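Local coordinates for protein carboxylesterase YBFK (Bacillus subtilis, PDB 4CCY) that hydrolyses carboxylic esters to an alcohol and a carboxylate, as a carboxylesterase of the alpha/beta hydrolase superfamily, at residues Y71-I74 / A75-S79; L196-Q199 / I200-V204; V204-D208 / E209-L213; V283-R286 / V287-F290. One frame throughout, in Å; residues are numbered along the deposited sequence.

Overall arrangement
Contacts 1 and 4 are neighbours, their centres 11 Å apart: helix 71-80 and helix 280-290 pack together, with N73 ND2 2.8 Å from N284 OD1 and W77 NE1 3.0 Å from the backbone O of N284. Contacts 2 and 3, a run of helix 194-205 and the turn leaving it, share V204, with centres 12 Å apart. The two pairs meet where Y71 CE2 lies 4.1 Å from L196 CD1, whereas contacts 3 and 4 lie on opposite sides of the chain's centre. In contact 2 the I200 side chain is about 10 Å from that of H273, probably the charge-relay histidine, and the Q197 side chain about 7 Å from a bound sodium ion.

Contact 1: residues Y71-I74 / A75-S79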
loop_
_atom_site.group_PDB
_atom_site.type_symbol
_atom_site.label_atom_id
_atom_site.label_comp_id
_atom_site.label_asym_id
_atom_site.label_seq_id
_atom_site.Cartn_x
_atom_site.Cartn_y
_atom_site.Cartn_z
ATOM N N TYR A 71 0.338 -3.444 -11.475
ATOM C CA TYR A 71 0.512 -3.693 -12.930
ATOM C C TYR A 71 0.412 -2.437 -13.835
ATOM O O TYR A 71 1.167 -2.331 -14.788
ATOM C CB TYR A 71 -0.376 -4.846 -13.457
ATOM C CG TYR A 71 -1.836 -4.492 -13.556
ATOM C CD1 TYR A 71 -2.359 -3.884 -14.710
ATOM C CD2 TYR A 71 -2.696 -4.724 -12.489
ATOM C CE1 TYR A 71 -3.699 -3.523 -14.784
ATOM C CE2 TYR A 71 -4.040 -4.363 -12.559
ATOM C CZ TYR A 71 -4.533 -3.772 -13.704
ATOM O OH TYR A 71 -5.868 -3.419 -13.763
ATOM N N PRO A 72 -0.499 -1.479 -13.543
ATOM C CA PRO A 72 -0.550 -0.365 -14.512
ATOM C C PRO A 72 0.424 0.780 -14.199
ATOM O O PRO A 72 0.451 1.782 -14.904
ATOM C CB PRO A 72 -1.992 0.125 -14.388
ATOM C CG PRO A 72 -2.368 -0.184 -12.977
ATOM C CD PRO A 72 -1.543 -1.342 -12.507
ATOM N N ASN A 73 1.206 0.633 -13.136
ATOM C CA ASN A 73 2.186 1.642 -12.762
ATOM C C ASN A 73 3.623 1.149 -12.925
ATOM O O ASN A 73 4.551 1.948 -13.059
ATOM C CB ASN A 73 1.944 2.065 -11.323
ATOM C CG ASN A 73 0.472 2.187 -11.005
ATOM O OD1 ASN A 73 -0.094 1.294 -10.391
ATOM N ND2 ASN A 73 -0.166 3.272 -11.461
ATOM N N ILE A 74 3.796 -0.173 -12.926
ATOM C CA ILE A 74 5.131 -0.748 -12.790
ATOM C C ILE A 74 6.071 -0.479 -13.969
ATOM O O ILE A 74 7.267 -0.260 -13.763
ATOM C CB ILE A 74 5.103 -2.240 -12.347
ATOM C CG1 ILE A 74 6.454 -2.654 -11.759
ATOM C CG2 ILE A 74 4.623 -3.168 -13.447
ATOM C CD1 ILE A 74 6.674 -2.053 -10.383
ATOM N N ALA A 75 5.550 -0.464 -15.192
ATOM C CA ALA A 75 6.424 -0.173 -16.342
ATOM C C ALA A 75 7.021 1.240 -16.260
ATOM O O ALA A 75 8.230 1.410 -16.431
ATOM C CB ALA A 75 5.706 -0.384 -17.671
ATOM N N ALA A 76 6.183 2.240 -15.987
ATOM C CA ALA A 76 6.668 3.628 -15.861
ATOM C C ALA A 76 7.747 3.778 -14.779
ATOM O O ALA A 76 8.805 4.373 -15.015
ATOM C CB ALA A 76 5.513 4.584 -15.594
ATOM N N TRP A 77 7.493 3.210 -13.601
ATOM C CA TRP A 77 8.404 3.396 -12.474
ATOM C C TRP A 77 9.669 2.580 -12.552
ATOM O O TRP A 77 10.696 2.961 -11.979
ATOM C CB TRP A 77 7.682 3.177 -11.158
ATOM C CG TRP A 77 6.541 4.150 -10.949
ATOM C CD1 TRP A 77 6.363 5.403 -11.551
ATOM C CD2 TRP A 77 5.393 3.988 -10.051
ATOM N NE1 TRP A 77 5.207 5.997 -11.108
ATOM C CE2 TRP A 77 4.577 5.201 -10.205
ATOM C CE3 TRP A 77 4.966 2.990 -9.176
ATOM C CZ2 TRP A 77 3.396 5.381 -9.502
ATOM C CZ3 TRP A 77 3.781 3.191 -8.468
ATOM C CH2 TRP A 77 3.014 4.353 -8.628
ATOM N N SER A 78 9.618 1.471 -13.285
ATOM C CA SER A 78 10.775 0.575 -13.394
ATOM C C SER A 78 11.671 0.877 -14.587
ATOM O O SER A 78 12.595 0.113 -14.859
ATOM C CB SER A 78 10.335 -0.894 -13.396
ATOM O OG SER A 78 9.607 -1.173 -12.205
ATOM N N SER A 79 11.404 1.981 -15.292
ATOM C CA SER A 79 12.342 2.495 -16.286
ATOM C C SER A 79 13.523 3.132 -15.565
ATOM O O SER A 79 14.670 2.951 -15.966
ATOM C CB SER A 79 11.698 3.552 -17.193
ATOM O OG SER A 79 10.401 3.167 -17.611
HETATM O O HOH W 1 2.676 -0.715 -16.100
HETATM O O HOH W 2 3.479 2.062 -16.163
#
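Within the beta-alpha-beta unit formed by strand 56-60, helix 71-80 and strand 82-86, N73 and W77 meet one turn apart on the helix. CB of N73 sits over one face of the indole, 3.7 Å from the centroid of the W77 six-membered ring and 15° off the ring normal, a CH-pi contact. The amide plane runs nearly parallel to the ring (18° apart) but lies beyond its rim, so that CB alone is over the face, offset toward the rim. With CG anti to the carbonyl carbon in both residues (chi1 -40° for N73), the two side chains leave the helix in the same direction, and W77 N donates to N73 O at 3.2 Å. S78 N donates to I74 O at 3.0 Å. The first turn is more open: water 1 links Y71 O to A75 N, and water 2 accepts from A76 N at 2.7 Å while donating to P72 O. At the far end, S79 OG donates to A75 O at 3.0 Å. The buried polar ends find partners beyond the turn: N73 ND2 bonds to N284 OD1 and S276 O, W77 NE1 to N284 O, and S78 OG to T83 OG1. W77 lies between helix 280-290, where it touches V287, and L57 and L59 of strand 56-60, while I74 packs on L59 and on T83 of strand 82-86.

Contact 2: residues L196-Q199 / I200-V204; sequences LQRQ and IVAGV
R198 bends forward along helix 194-205 to A202, one turn further on, whose methyl lies over one face of the guanidinium. The methyl is displaced toward the NH1/NH2 rim, A202 CB being equally far, 3.6 Å, from R198 NH1 and NH2. V201 approaches the same guanidinium differently: its CG1 lies at the edge, in plane, 3.9 Å from R198 NH1. The bend arises at chi2 (82°), which turns the chain along the helix after CG has left anti to the backbone N. With one small methyl against the face and a valine branch at the rim, the arginine's contacts across this turn are apolar; its charge has a long, weak ion pair with E205. The other branch of V201, CG2, turns to the backbone and comes 3.2 Å from Q197 O. L196 and I200 meet through their ends, CD2 of L196 standing 4.3 Å from CD1 of I200, a loose apolar contact. Regular alpha-helical bonds underlie these pairs: I200 N donates to L196 O at 3.1 Å with an N-H...O angle of 173°, and A202 N donates to R198 O at 2.9 Å. Q199 extends away from the turn (chi2 -173°), and its buried amide is satisfied at both ends, OE1 by S24 OG and NE2 by S66 OG. It touches F17, A20 and Y21 of helix 12-24, while I200 meets I182 and V201 meets A175 of helix 175-186, so helix 194-205 lies against both.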
loop_
_atom_site.group_PDB
_atom_site.type_symbol
_atom_site.label_atom_id
_atom_site.label_comp_id
_atom_site.label_asym_id
_atom_site.label_seq_id
_atom_site.Cartn_x
_atom_site.Cartn_y
_atom_site.Cartn_z
ATOM N N LEU A 196 -8.167 -8.961 -10.912
ATOM C CA LEU A 196 -8.036 -8.401 -9.566
ATOM C C LEU A 196 -9.290 -8.584 -8.721
ATOM O O LEU A 196 -9.192 -8.900 -7.537
ATOM C CB LEU A 196 -7.616 -6.925 -9.586
ATOM C CG LEU A 196 -6.184 -6.619 -9.142
ATOM C CD1 LEU A 196 -5.960 -5.113 -9.059
ATOM C CD2 LEU A 196 -5.856 -7.276 -7.800
ATOM N N GLN A 197 -10.454 -8.388 -9.338
ATOM C CA GLN A 197 -11.745 -8.661 -8.708
ATOM C C GLN A 197 -11.738 -10.071 -8.131
ATOM O O GLN A 197 -12.044 -10.279 -6.949
ATOM C CB GLN A 197 -12.870 -8.536 -9.745
ATOM C CG GLN A 197 -14.277 -8.794 -9.207
ATOM C CD GLN A 197 -14.881 -7.587 -8.509
ATOM O OE1 GLN A 197 -14.489 -6.447 -8.774
ATOM N NE2 GLN A 197 -15.841 -7.832 -7.612
ATOM N N ARG A 198 -11.341 -11.030 -8.961
ATOM C CA ARG A 198 -11.360 -12.432 -8.584
ATOM C C ARG A 198 -10.404 -12.735 -7.424
ATOM O O ARG A 198 -10.779 -13.422 -6.468
ATOM C CB ARG A 198 -11.040 -13.304 -9.804
ATOM C CG ARG A 198 -10.770 -14.755 -9.464
ATOM C CD ARG A 198 -12.075 -15.513 -9.312
ATOM N NE ARG A 198 -11.915 -16.721 -8.503
ATOM C CZ ARG A 198 -12.232 -16.800 -7.214
ATOM N NH1 ARG A 198 -12.719 -15.736 -6.580
ATOM N NH2 ARG A 198 -12.066 -17.945 -6.558
ATOM N N GLN A 199 -9.184 -12.202 -7.515
ATOM C CA GLN A 199 -8.143 -12.451 -6.530
ATOM C C GLN A 199 -8.536 -11.947 -5.144
ATOM O O GLN A 199 -8.404 -12.669 -4.156
ATOM C CB GLN A 199 -6.815 -11.824 -6.964
ATOM C CG GLN A 199 -5.704 -12.060 -5.952
ATOM C CD GLN A 199 -4.422 -11.312 -6.256
ATOM O OE1 GLN A 199 -4.103 -11.048 -7.407
ATOM N NE2 GLN A 199 -3.668 -10.994 -5.218
ATOM N N ILE A 200 -9.021 -10.712 -5.085
ATOM C CA ILE A 200 -9.450 -10.103 -3.833
ATOM C C ILE A 200 -10.596 -10.893 -3.179
ATOM O O ILE A 200 -10.581 -11.119 -1.962
ATOM C CB ILE A 200 -9.832 -8.616 -4.036
ATOM C CG1 ILE A 200 -8.595 -7.817 -4.448
ATOM C CG2 ILE A 200 -10.466 -8.035 -2.776
ATOM C CD1 ILE A 200 -8.919 -6.436 -4.961
ATOM N N VAL A 201 -11.572 -11.312 -3.988
ATOM C CA VAL A 201 -12.686 -12.143 -3.514
ATOM C C VAL A 201 -12.166 -13.460 -2.946
ATOM O O VAL A 201 -12.530 -13.841 -1.839
ATOM C CB VAL A 201 -13.748 -12.376 -4.615
ATOM C CG1 VAL A 201 -14.784 -13.422 -4.196
ATOM C CG2 VAL A 201 -14.447 -11.071 -4.951
ATOM N N ALA A 202 -11.275 -14.117 -3.688
ATOM C CA ALA A 202 -10.688 -15.398 -3.271
ATOM C C ALA A 202 -9.805 -15.231 -2.034
ATOM O O ALA A 202 -9.693 -16.141 -1.212
ATOM C CB ALA A 202 -9.907 -16.034 -4.421
ATOM N N GLY A 203 -9.182 -14.061 -1.909
ATOM C CA GLY A 203 -8.393 -13.717 -0.731
ATOM C C GLY A 203 -9.247 -13.722 0.520
ATOM O O GLY A 203 -8.872 -14.311 1.532
ATOM N N VAL A 204 -10.400 -13.068 0.431
ATOM C CA VAL A 204 -11.355 -12.990 1.520
ATOM C C VAL A 204 -11.986 -14.367 1.821
ATOM O O VAL A 204 -12.204 -14.713 2.980
ATOM C CB VAL A 204 -12.434 -11.910 1.238
ATOM C CG1 VAL A 204 -13.412 -11.804 2.396
ATOM C CG2 VAL A 204 -11.786 -10.550 0.975
#

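Contact 3: residues V204-D208 / E209-L213; sequences VEWQD and EQRSL
D208 and R211 face each other across a tight turn, where OD2 of D208 forms a salt bridge with R211 NE at 3.4 Å. D208 CG stands anti to the backbone N (chi1 -171°), which brings OD2 to the arginine. The carboxylate and guanidinium planes are 49° apart, so the two groups do not pair flat; OD2 also lies alongside the aliphatic chain, 3.3 Å from R211 CG. The arginine is extended from CG to NE (chi2 -170°), which carries its guanidinium past D208 to W206. There the indole presents CH2 rather than its face: W206 CH2 stands over one guanidinium face, offset toward the rim, while R211 NH1, 3.5 Å from that same carbon, lies in plane at the indole edge. NH1 is also held by N93 O and Y18 OH, fixing the buried end of the chain. D208 O takes two bonds from opposite faces of its carbonyl plane, from R211 N at 3.1 Å and from S212 OG at 2.8 Å. Water 4 donates to D208 OD1 and accepts from Q210 N, and water 3 donates to both W206 O and S212 OG. The R211 N to D208 O bond closes a type I beta turn after helix 194-205, with E209 and Q210 at its corners in 3-10 conformation.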
loop_
_atom_site.group_PDB
_atom_site.type_symbol
_atom_site.label_atom_id
_atom_site.label_comp_id
_atom_site.label_asym_id
_atom_site.label_seq_id
_atom_site.Cartn_x
_atom_site.Cartn_y
_atom_site.Cartn_z
ATOM N N VAL A 204 -10.400 -13.068 0.431
ATOM C CA VAL A 204 -11.355 -12.990 1.520
ATOM C C VAL A 204 -11.986 -14.367 1.821
ATOM O O VAL A 204 -12.204 -14.713 2.980
ATOM C CB VAL A 204 -12.434 -11.910 1.238
ATOM C CG1 VAL A 204 -13.412 -11.804 2.396
ATOM C CG2 VAL A 204 -11.786 -10.550 0.975
ATOM N N GLU A 205 -12.261 -15.153 0.780
ATOM C CA GLU A 205 -12.782 -16.519 0.963
ATOM C C GLU A 205 -11.824 -17.417 1.742
ATOM O O GLU A 205 -12.254 -18.270 2.512
ATOM C CB GLU A 205 -13.132 -17.155 -0.376
ATOM C CG GLU A 205 -14.410 -16.582 -0.966
ATOM C CD GLU A 205 -14.745 -17.159 -2.321
ATOM O OE1 GLU A 205 -13.826 -17.333 -3.157
ATOM O OE2 GLU A 205 -15.940 -17.435 -2.551
ATOM N N TRP A 206 -10.528 -17.212 1.536
ATOM C CA TRP A 206 -9.512 -17.960 2.251
ATOM C C TRP A 206 -9.527 -17.580 3.703
ATOM O O TRP A 206 -9.181 -16.465 4.054
ATOM C CB TRP A 206 -8.136 -17.723 1.618
ATOM C CG TRP A 206 -7.010 -18.511 2.257
ATOM C CD1 TRP A 206 -7.102 -19.690 2.993
ATOM C CD2 TRP A 206 -5.575 -18.205 2.209
ATOM N NE1 TRP A 206 -5.859 -20.111 3.403
ATOM C CE2 TRP A 206 -4.901 -19.267 2.969
ATOM C CE3 TRP A 206 -4.807 -17.187 1.646
ATOM C CZ2 TRP A 206 -3.523 -19.292 3.132
ATOM C CZ3 TRP A 206 -3.417 -17.230 1.814
ATOM C CH2 TRP A 206 -2.796 -18.248 2.550
ATOM N N GLN A 207 -9.941 -18.514 4.554
ATOM C CA GLN A 207 -10.004 -18.269 5.989
ATOM C C GLN A 207 -8.659 -18.552 6.652
ATOM O O GLN A 207 -8.361 -19.689 7.010
ATOM C CB GLN A 207 -11.122 -19.104 6.638
ATOM C CG GLN A 207 -12.525 -18.734 6.163
ATOM C CD GLN A 207 -12.801 -17.236 6.230
ATOM O OE1 GLN A 207 -12.960 -16.576 5.202
ATOM N NE2 GLN A 207 -12.848 -16.692 7.441
ATOM N N ASP A 208 -7.847 -17.513 6.806
ATOM C CA ASP A 208 -6.543 -17.641 7.444
ATOM C C ASP A 208 -6.336 -16.443 8.372
ATOM O O ASP A 208 -6.128 -15.311 7.919
ATOM C CB ASP A 208 -5.460 -17.734 6.371
ATOM C CG ASP A 208 -4.095 -18.080 6.926
ATOM O OD1 ASP A 208 -4.001 -18.785 7.945
ATOM O OD2 ASP A 208 -3.097 -17.668 6.312
ATOM N N GLU A 209 -6.413 -16.690 9.674
ATOM C CA GLU A 209 -6.429 -15.582 10.638
ATOM C C GLU A 209 -5.105 -14.807 10.717
ATOM O O GLU A 209 -5.110 -13.593 10.974
ATOM C CB GLU A 209 -6.979 -15.998 12.021
ATOM C CG GLU A 209 -6.278 -17.166 12.690
ATOM C CD GLU A 209 -6.931 -17.584 14.004
ATOM O OE1 GLU A 209 -8.071 -18.106 13.982
ATOM O OE2 GLU A 209 -6.299 -17.398 15.071
ATOM N N GLN A 210 -3.994 -15.501 10.467
ATOM C CA GLN A 210 -2.666 -14.885 10.425
ATOM C C GLN A 210 -2.494 -13.896 9.268
ATOM O O GLN A 210 -1.607 -13.051 9.299
ATOM C CB GLN A 210 -1.580 -15.961 10.317
ATOM C CG GLN A 210 -1.190 -16.610 11.636
ATOM C CD GLN A 210 -0.275 -17.809 11.431
ATOM O OE1 GLN A 210 -0.698 -18.835 10.894
ATOM N NE2 GLN A 210 0.979 -17.688 11.856
ATOM N N ARG A 211 -3.331 -14.030 8.245
ATOM C CA ARG A 211 -3.279 -13.169 7.072
ATOM C C ARG A 211 -4.543 -12.300 6.963
ATOM O O ARG A 211 -4.816 -11.698 5.915
ATOM C CB ARG A 211 -3.051 -14.003 5.804
ATOM C CG ARG A 211 -1.729 -14.761 5.811
ATOM C CD ARG A 211 -1.375 -15.391 4.470
ATOM N NE ARG A 211 -0.414 -16.462 4.709
ATOM C CZ ARG A 211 0.361 -17.040 3.796
ATOM N NH1 ARG A 211 0.341 -16.667 2.520
ATOM N NH2 ARG A 211 1.177 -18.008 4.172
ATOM N N SER A 212 -5.299 -12.231 8.056
ATOM C CA SER A 212 -6.482 -11.387 8.122
ATOM C C SER A 212 -6.127 -10.081 8.808
ATOM O O SER A 212 -5.657 -10.080 9.946
ATOM C CB SER A 212 -7.604 -12.088 8.895
ATOM O OG SER A 212 -7.991 -13.275 8.236
ATOM N N LEU A 213 -6.329 -8.971 8.106
ATOM C CA LEU A 213 -6.091 -7.661 8.680
ATOM C C LEU A 213 -7.087 -7.425 9.794
ATOM O O LEU A 213 -8.276 -7.712 9.640
ATOM C CB LEU A 213 -6.218 -6.579 7.615
ATOM C CG LEU A 213 -5.053 -6.464 6.630
ATOM C CD1 LEU A 213 -5.501 -5.644 5.437
ATOM C CD2 LEU A 213 -3.819 -5.860 7.278
HETATM O O HOH W 3 -9.787 -14.665 6.664
HETATM O O HOH W 4 -3.538 -18.761 10.379
#

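Contact 4: residues V283-R286 / V287-F290; sequences VNQR and VLSF
R286 crosses F290 obliquely, its NH1 coming 3.8 Å from F290 CB and not over the ring, with the guanidinium and phenyl planes 76° apart. The arginine is bent at chi2 (74°), and only this near nitrogen comes to the backbone side of the phenylalanine; NE forms a salt bridge with E266 and NH2 bonds to Q264 OE1, so the charged end is held from outside the turn. One residue back, Q285 is likewise bent at chi2 and donates from NE2 to S289 OG at 3.0 Å, with an N-H...O angle of 141° and the hydroxyl tilted from the amide plane. Beneath these side chains runs the alpha-helical backbone of helix 280-290, the last helix of the alpha/beta hydrolase chain: S289 N donates to Q285 O at 2.8 Å, and F290 N to R286 O at 3.0 Å. On the buried side, V283 CG1 meets V287 CG2 at 4.2 Å, an apolar pair that faces I152 and V150 of strand 146-152; V283 also touches W77. L288 lies against W77 and F81, while the F290 side chain touches V150 and L237 and makes a cation-pi contact with R148.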
loop_
_atom_site.group_PDB
_atom_site.type_symbol
_atom_site.label_atom_id
_atom_site.label_comp_id
_atom_site.label_asym_id
_atom_site.label_seq_id
_atom_site.Cartn_x
_atom_site.Cartn_y
_atom_site.Cartn_z
ATOM N N VAL A 283 -1.044 9.423 -12.218
ATOM C CA VAL A 283 -0.270 8.969 -11.057
ATOM C C VAL A 283 1.137 8.537 -11.469
ATOM O O VAL A 283 2.105 8.903 -10.803
ATOM C CB VAL A 283 -1.008 7.849 -10.252
ATOM C CG1 VAL A 283 -0.124 7.218 -9.183
ATOM C CG2 VAL A 283 -2.256 8.394 -9.589
ATOM N N ASN A 284 1.255 7.775 -12.560
ATOM C CA ASN A 284 2.568 7.332 -13.053
ATOM C C ASN A 284 3.565 8.489 -13.211
ATOM O O ASN A 284 4.667 8.461 -12.641
ATOM C CB ASN A 284 2.444 6.559 -14.377
ATOM C CG ASN A 284 1.867 5.153 -14.191
ATOM O OD1 ASN A 284 1.604 4.713 -13.069
ATOM N ND2 ASN A 284 1.663 4.453 -15.292
ATOM N N GLN A 285 3.160 9.515 -13.959
ATOM C CA GLN A 285 4.036 10.653 -14.229
ATOM C C GLN A 285 4.242 11.554 -13.004
ATOM O O GLN A 285 5.362 12.020 -12.761
ATOM C CB GLN A 285 3.566 11.453 -15.461
ATOM C CG GLN A 285 4.442 12.669 -15.795
ATOM C CD GLN A 285 5.896 12.305 -16.033
ATOM O OE1 GLN A 285 6.219 11.644 -17.014
ATOM N NE2 GLN A 285 6.777 12.723 -15.130
ATOM N N ARG A 286 3.183 11.779 -12.229
ATOM C CA ARG A 286 3.268 12.625 -11.036
ATOM C C ARG A 286 4.291 12.082 -10.043
ATOM O O ARG A 286 5.071 12.832 -9.459
ATOM C CB ARG A 286 1.910 12.752 -10.360
ATOM C CG ARG A 286 1.939 13.586 -9.096
ATOM C CD ARG A 286 2.061 15.067 -9.443
ATOM N NE ARG A 286 2.240 15.940 -8.284
ATOM C CZ ARG A 286 3.417 16.291 -7.765
ATOM N NH1 ARG A 286 4.561 15.827 -8.268
ATOM N NH2 ARG A 286 3.446 17.115 -6.714
ATOM N N VAL A 287 4.268 10.772 -9.853
ATOM C CA VAL A 287 5.230 10.107 -8.988
ATOM C C VAL A 287 6.645 10.171 -9.575
ATOM O O VAL A 287 7.582 10.471 -8.850
ATOM C CB VAL A 287 4.771 8.665 -8.652
ATOM C CG1 VAL A 287 5.876 7.849 -7.995
ATOM C CG2 VAL A 287 3.531 8.720 -7.757
ATOM N N LEU A 288 6.801 9.904 -10.871
ATOM C CA LEU A 288 8.131 10.023 -11.506
ATOM C C LEU A 288 8.711 11.429 -11.304
ATOM O O LEU A 288 9.870 11.579 -10.915
ATOM C CB LEU A 288 8.076 9.700 -13.000
ATOM C CG LEU A 288 8.132 8.264 -13.524
ATOM C CD1 LEU A 288 8.145 8.310 -15.048
ATOM C CD2 LEU A 288 9.355 7.511 -12.997
ATOM N N SER A 289 7.886 12.446 -11.563
ATOM C CA SER A 289 8.259 13.858 -11.376
ATOM C C SER A 289 8.689 14.156 -9.936
ATOM O O SER A 289 9.714 14.807 -9.705
ATOM C CB SER A 289 7.081 14.760 -11.754
ATOM O OG SER A 289 7.018 14.961 -13.162
ATOM N N PHE A 290 7.899 13.680 -8.974
ATOM C CA PHE A 290 8.225 13.882 -7.579
ATOM C C PHE A 290 9.500 13.118 -7.194
ATOM O O PHE A 290 10.405 13.689 -6.599
ATOM C CB PHE A 290 7.059 13.482 -6.672
ATOM C CG PHE A 290 7.386 13.542 -5.202
ATOM C CD1 PHE A 290 7.426 14.761 -4.531
ATOM C CD2 PHE A 290 7.656 12.371 -4.491
ATOM C CE1 PHE A 290 7.729 14.814 -3.178
ATOM C CE2 PHE A 290 7.956 12.418 -3.140
ATOM C CZ PHE A 290 7.987 13.640 -2.482
#